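Local coordinates for mutual gliding-motility protein MglA (Myxococcus xanthus DK 1622, PDB 6H17) that acts as a GTP-binding and GTP-hydrolysing intracellular switch that coordinates adventurous and social motility and controls the direction and speed of gliding, at residues Ala103-Leu117 with Thr150-Asn162. Sequence-based numbering, arbitrary orientation. Where two conformers were deposited one is given.
Sequences ADSQIERMEANMESL and TVEEMRKALNHRN. With SO4 (sulfate ion), chain D.
N113 offers CB and its amide nitrogen ND2 to L158 CD1, each 4.1 Å away. In the amide plane, N113 ND2 donates to D104 O (2.8 Å), which receives it from 38° above the carbonyl plane; N113 OD1 accepts from D104 N (2.9 Å). On the guanidinium of R109, A112 CB covers one face, while at the edge NH1 and NH2 grip O3, in the plane, and O1, near it, of a sulfate probably from the crystallisation liquor; NH2 also bonds to G21 O. Beside this polar frame, L158 is a knob among M110, N113, M114 and L117. Its CD1 rests against A103 CB (3.7 Å) at the end of strand 98-104, and CD2 touches M114 CG (3.9 Å). M110 turns its CG anti to the backbone N (chi1 -180°) and bends twice beyond it, bringing CE to M154 SD (3.7 Å) and to A157 CB. The two methionine chains run antiparallel, and M154 CE touches both A103 CB and S105 OG, a hydroxyl already bonded to N141 O. With an alanine here, D104 N and O would probably lose their N113 side-chain partners, and L158 CD1 the amide part of its contact. D104 itself forms a salt bridge with K142, in the predicted GTP-binding motif. No hydrogen bond joins the two segments, whose helices 110-117 and 151-158 cross at -36°; their direct contact in this small-GTPase fold is therefore apolar, made by methionines, leucines and alanines, while the paired bonds of N113 with D104 tie helix 110-125 to the end of strand 98-104.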
loop_
_atom_site.group_PDB
_atom_site.type_symbol
_atom_site.label_atom_id
_atom_site.label_comp_id
_atom_site.label_asym_id
_atom_site.label_seq_id
_atom_site.Cartn_x
_atom_site.Cartn_y
_atom_site.Cartn_z
ATOM N N ALA A 103 -2.600 0.401 9.073
ATOM C CA ALA A 103 -3.028 -0.124 10.363
ATOM C C ALA A 103 -4.323 0.549 10.788
ATOM O O ALA A 103 -4.508 1.759 10.606
ATOM C CB ALA A 103 -1.943 0.137 11.397
ATOM N N ASP A 104 -5.231 -0.240 11.337
ATOM C CA ASP A 104 -6.458 0.295 11.921
ATOM C C ASP A 104 -6.157 0.728 13.349
ATOM O O ASP A 104 -5.835 -0.108 14.194
ATOM C CB ASP A 104 -7.535 -0.789 11.888
ATOM C CG ASP A 104 -8.909 -0.271 12.288
ATOM O OD1 ASP A 104 -8.991 0.585 13.202
ATOM O OD2 ASP A 104 -9.918 -0.710 11.682
ATOM N N SER A 105 -6.263 2.019 13.644
ATOM C CA SER A 105 -5.854 2.486 14.966
ATOM C C SER A 105 -6.786 2.037 16.086
ATOM O O SER A 105 -6.436 2.208 17.264
ATOM C CB SER A 105 -5.791 4.019 15.008
ATOM O OG SER A 105 -4.730 4.522 14.206
ATOM N N GLN A 106 -7.977 1.527 15.788
ATOM C CA GLN A 106 -8.887 1.120 16.858
ATOM C C GLN A 106 -8.227 0.074 17.754
ATOM O O GLN A 106 -7.645 -0.906 17.282
ATOM C CB GLN A 106 -10.165 0.528 16.280
ATOM C CG GLN A 106 -10.987 1.501 15.496
ATOM C CD GLN A 106 -12.209 0.852 14.913
ATOM O OE1 GLN A 106 -13.302 0.920 15.488
ATOM N NE2 GLN A 106 -12.042 0.190 13.789
ATOM N N ILE A 107 -8.370 0.250 19.068
ATOM C CA ILE A 107 -7.676 -0.618 20.020
ATOM C C ILE A 107 -8.092 -2.073 19.847
ATOM O O ILE A 107 -7.254 -2.983 19.955
ATOM C CB ILE A 107 -7.862 -0.071 21.446
ATOM C CG1 ILE A 107 -6.878 -0.742 22.418
ATOM C CG2 ILE A 107 -9.317 -0.214 21.918
ATOM C CD1 ILE A 107 -6.703 0.047 23.697
ATOM N N GLU A 108 -9.360 -2.313 19.506
ATOM C CA GLU A 108 -9.855 -3.673 19.311
ATOM C C GLU A 108 -9.173 -4.390 18.154
ATOM O O GLU A 108 -9.178 -5.628 18.112
ATOM C CB GLU A 108 -11.369 -3.624 19.065
ATOM C CG GLU A 108 -12.188 -3.105 20.246
ATOM C CD GLU A 108 -12.410 -1.592 20.233
ATOM O OE1 GLU A 108 -11.725 -0.855 19.488
ATOM O OE2 GLU A 108 -13.296 -1.134 20.987
ATOM N N ARG A 109 -8.588 -3.645 17.227
ATOM C CA ARG A 109 -7.992 -4.208 16.027
ATOM C C ARG A 109 -6.481 -4.313 16.110
ATOM O O ARG A 109 -5.845 -4.647 15.111
ATOM C CB ARG A 109 -8.402 -3.390 14.802
ATOM C CG ARG A 109 -9.907 -3.437 14.537
ATOM C CD ARG A 109 -10.372 -4.828 14.165
ATOM N NE ARG A 109 -9.998 -5.180 12.797
ATOM C CZ ARG A 109 -10.010 -6.414 12.293
ATOM N NH1 ARG A 109 -10.337 -7.466 13.041
ATOM N NH2 ARG A 109 -9.688 -6.613 11.036
ATOM N N MET A 110 -5.884 -4.072 17.271
ATOM C CA MET A 110 -4.431 -4.159 17.360
ATOM C C MET A 110 -3.930 -5.563 17.069
ATOM O O MET A 110 -2.913 -5.725 16.391
ATOM C CB MET A 110 -3.919 -3.666 18.716
ATOM C CG MET A 110 -2.383 -3.739 18.836
ATOM S SD MET A 110 -1.498 -2.826 17.534
ATOM C CE MET A 110 -1.565 -1.150 18.163
ATOM N N GLU A 111 -4.597 -6.599 17.584
ATOM C CA GLU A 111 -4.133 -7.950 17.293
ATOM C C GLU A 111 -4.185 -8.208 15.798
ATOM O O GLU A 111 -3.284 -8.833 15.242
ATOM C CB GLU A 111 -4.953 -8.999 18.042
ATOM C CG GLU A 111 -4.500 -9.223 19.476
ATOM C CD GLU A 111 -4.827 -10.621 19.982
ATOM O OE1 GLU A 111 -5.186 -11.489 19.156
ATOM O OE2 GLU A 111 -4.728 -10.854 21.205
ATOM N N ALA A 112 -5.261 -7.758 15.141
ATOM C CA ALA A 112 -5.391 -7.950 13.707
ATOM C C ALA A 112 -4.301 -7.199 12.958
ATOM O O ALA A 112 -3.758 -7.714 11.976
ATOM C CB ALA A 112 -6.785 -7.532 13.243
ATOM N N ASN A 113 -3.950 -5.986 13.416
ATOM C CA ASN A 113 -2.824 -5.268 12.830
ATOM C C ASN A 113 -1.551 -6.093 12.924
ATOM O O ASN A 113 -0.814 -6.237 11.950
ATOM C CB ASN A 113 -2.562 -3.953 13.561
ATOM C CG ASN A 113 -3.593 -2.883 13.281
ATOM O OD1 ASN A 113 -4.157 -2.808 12.184
ATOM N ND2 ASN A 113 -3.796 -2.004 14.252
ATOM N N MET A 114 -1.277 -6.654 14.105
ATOM C CA MET A 114 -0.033 -7.396 14.281
ATOM C C MET A 114 -0.020 -8.669 13.454
ATOM O O MET A 114 1.016 -9.025 12.880
ATOM C CB MET A 114 0.153 -7.723 15.752
ATOM C CG MET A 114 0.418 -6.512 16.585
ATOM S SD MET A 114 0.412 -6.931 18.325
ATOM C CE MET A 114 1.264 -5.500 18.956
ATOM N N GLU A 115 -1.148 -9.375 13.393
ATOM C CA GLU A 115 -1.223 -10.575 12.568
ATOM C C GLU A 115 -0.968 -10.237 11.107
ATOM O O GLU A 115 -0.216 -10.929 10.411
ATOM C CB GLU A 115 -2.595 -11.238 12.737
ATOM C CG GLU A 115 -2.868 -12.409 11.769
ATOM C CD GLU A 115 -2.612 -13.769 12.382
ATOM O OE1 GLU A 115 -3.427 -14.686 12.138
ATOM O OE2 GLU A 115 -1.604 -13.917 13.106
ATOM N N SER A 116 -1.592 -9.170 10.621
ATOM C CA SER A 116 -1.426 -8.788 9.227
ATOM C C SER A 116 -0.001 -8.341 8.917
ATOM O O SER A 116 0.513 -8.638 7.840
ATOM C CB SER A 116 -2.435 -7.701 8.867
ATOM O OG SER A 116 -2.344 -7.344 7.509
ATOM N N LEU A 117 0.638 -7.616 9.836
ATOM C CA LEU A 117 2.012 -7.166 9.606
ATOM C C LEU A 117 2.969 -8.354 9.562
ATOM O O LEU A 117 3.887 -8.394 8.732
ATOM C CB LEU A 117 2.401 -6.158 10.692
ATOM C CG LEU A 117 3.820 -5.607 10.640
ATOM C CD1 LEU A 117 4.086 -4.958 9.292
ATOM C CD2 LEU A 117 4.007 -4.617 11.798
ATOM N N THR A 150 -3.079 5.639 20.964
ATOM C CA THR A 150 -2.269 6.833 20.747
ATOM C C THR A 150 -1.200 6.560 19.684
ATOM O O THR A 150 -0.804 5.419 19.440
ATOM C CB THR A 150 -1.587 7.304 22.034
ATOM O OG1 THR A 150 -0.535 6.389 22.360
ATOM C CG2 THR A 150 -2.559 7.409 23.174
ATOM N N VAL A 151 -0.738 7.629 19.034
ATOM C CA VAL A 151 0.255 7.463 17.974
ATOM C C VAL A 151 1.531 6.845 18.535
ATOM O O VAL A 151 2.149 5.973 17.917
ATOM C CB VAL A 151 0.530 8.803 17.269
ATOM C CG1 VAL A 151 1.723 8.638 16.321
ATOM C CG2 VAL A 151 -0.686 9.266 16.526
ATOM N N GLU A 152 1.947 7.286 19.718
ATOM C CA GLU A 152 3.148 6.736 20.324
ATOM C C GLU A 152 3.001 5.242 20.553
ATOM O O GLU A 152 3.946 4.477 20.343
ATOM C CB GLU A 152 3.434 7.449 21.642
ATOM C CG GLU A 152 4.739 7.030 22.287
ATOM C CD GLU A 152 4.995 7.732 23.611
ATOM O OE1 GLU A 152 6.090 7.541 24.179
ATOM O OE2 GLU A 152 4.105 8.472 24.084
ATOM N N GLU A 153 1.821 4.803 20.993
ATOM C CA GLU A 153 1.603 3.377 21.207
ATOM C C GLU A 153 1.546 2.607 19.887
ATOM O O GLU A 153 2.002 1.456 19.817
ATOM C CB GLU A 153 0.329 3.152 22.017
ATOM C CG GLU A 153 0.420 3.583 23.443
ATOM C CD GLU A 153 -0.963 3.884 24.039
ATOM O OE1 GLU A 153 -0.998 4.404 25.161
ATOM O OE2 GLU A 153 -1.993 3.630 23.381
ATOM N N MET A 154 0.993 3.215 18.833
ATOM C CA MET A 154 1.018 2.577 17.517
ATOM C C MET A 154 2.450 2.362 17.047
ATOM O O MET A 154 2.794 1.289 16.531
ATOM C CB MET A 154 0.284 3.443 16.495
ATOM C CG MET A 154 -1.224 3.526 16.693
ATOM S SD MET A 154 -2.175 2.008 16.401
ATOM C CE MET A 154 -2.165 1.919 14.639
ATOM N N ARG A 155 3.303 3.375 17.236
ATOM C CA ARG A 155 4.694 3.281 16.819
ATOM C C ARG A 155 5.414 2.200 17.607
ATOM O O ARG A 155 6.148 1.382 17.039
ATOM C CB ARG A 155 5.361 4.640 17.040
ATOM C CG ARG A 155 6.843 4.660 16.687
ATOM C CD ARG A 155 7.475 6.017 17.013
ATOM N NE ARG A 155 6.659 7.124 16.512
ATOM C CZ ARG A 155 6.084 8.061 17.267
ATOM N NH1 ARG A 155 6.239 8.074 18.587
ATOM N NH2 ARG A 155 5.364 9.008 16.687
ATOM N N LYS A 156 5.205 2.163 18.917
ATOM C CA LYS A 156 5.874 1.148 19.714
ATOM C C LYS A 156 5.388 -0.250 19.370
ATOM O O LYS A 156 6.167 -1.207 19.439
ATOM C CB LYS A 156 5.692 1.448 21.202
ATOM C CG LYS A 156 6.454 2.685 21.664
ATOM C CD LYS A 156 6.175 3.005 23.117
ATOM C CE LYS A 156 6.977 4.212 23.572
ATOM N NZ LYS A 156 6.599 4.615 24.953
ATOM N N ALA A 157 4.118 -0.398 18.997
ATOM C CA ALA A 157 3.594 -1.718 18.687
ATOM C C ALA A 157 3.960 -2.188 17.284
ATOM O O ALA A 157 4.143 -3.386 17.071
ATOM C CB ALA A 157 2.074 -1.709 18.814
ATOM N N LEU A 158 4.028 -1.277 16.300
ATOM C CA LEU A 158 4.044 -1.664 14.896
ATOM C C LEU A 158 5.209 -1.116 14.090
ATOM O O LEU A 158 5.337 -1.495 12.920
ATOM C CB LEU A 158 2.744 -1.218 14.201
ATOM C CG LEU A 158 1.457 -1.804 14.767
ATOM C CD1 LEU A 158 0.246 -1.077 14.185
ATOM C CD2 LEU A 158 1.340 -3.299 14.535
ATOM N N ASN A 159 6.029 -0.225 14.638
ATOM C CA ASN A 159 7.084 0.423 13.860
ATOM C C ASN A 159 8.399 0.389 14.622
ATOM O O ASN A 159 8.971 1.412 14.979
ATOM C CB ASN A 159 6.719 1.859 13.492
ATOM C CG ASN A 159 7.653 2.449 12.460
ATOM O OD1 ASN A 159 8.502 1.753 11.894
ATOM N ND2 ASN A 159 7.501 3.734 12.204
ATOM N N HIS A 160 8.909 -0.820 14.831
ATOM C CA HIS A 160 10.109 -0.991 15.637
ATOM C C HIS A 160 11.351 -0.453 14.943
ATOM O O HIS A 160 12.321 -0.085 15.621
ATOM C CB HIS A 160 10.289 -2.477 15.965
ATOM C CG HIS A 160 9.173 -3.053 16.785
ATOM N ND1 HIS A 160 9.018 -4.409 16.986
ATOM C CD2 HIS A 160 8.160 -2.455 17.456
ATOM C CE1 HIS A 160 7.957 -4.620 17.745
ATOM N NE2 HIS A 160 7.421 -3.451 18.047
ATOM N N ARG A 161 11.353 -0.401 13.613
ATOM C CA ARG A 161 12.501 0.060 12.847
ATOM C C ARG A 161 12.416 1.528 12.443
ATOM O O ARG A 161 13.263 1.995 11.673
ATOM C CB ARG A 161 12.675 -0.784 11.586
ATOM C CG ARG A 161 13.083 -2.230 11.811
ATOM C CD ARG A 161 13.512 -2.883 10.494
ATOM N NE ARG A 161 12.478 -3.727 9.887
ATOM C CZ ARG A 161 11.442 -3.279 9.178
ATOM N NH1 ARG A 161 11.259 -1.980 8.983
ATOM N NH2 ARG A 161 10.573 -4.138 8.667
ATOM N N ASN A 162 11.405 2.252 12.919
ATOM C CA ASN A 162 11.245 3.682 12.642
ATOM C C ASN A 162 11.342 3.998 11.152
ATOM O O ASN A 162 12.034 4.919 10.712
ATOM C CB ASN A 162 12.205 4.523 13.483
ATOM C CG ASN A 162 11.813 4.542 14.951
ATOM O OD1 ASN A 162 10.818 5.163 15.332
ATOM N ND2 ASN A 162 12.583 3.848 15.780
HETATM S S SO4 D . -10.595 -10.170 10.054
HETATM O O1 SO4 D . -10.380 -8.903 9.355
HETATM O O2 SO4 D . -9.543 -11.115 9.665
HETATM O O3 SO4 D . -10.534 -10.000 11.503
HETATM O O4 SO4 D . -11.893 -10.698 9.634
#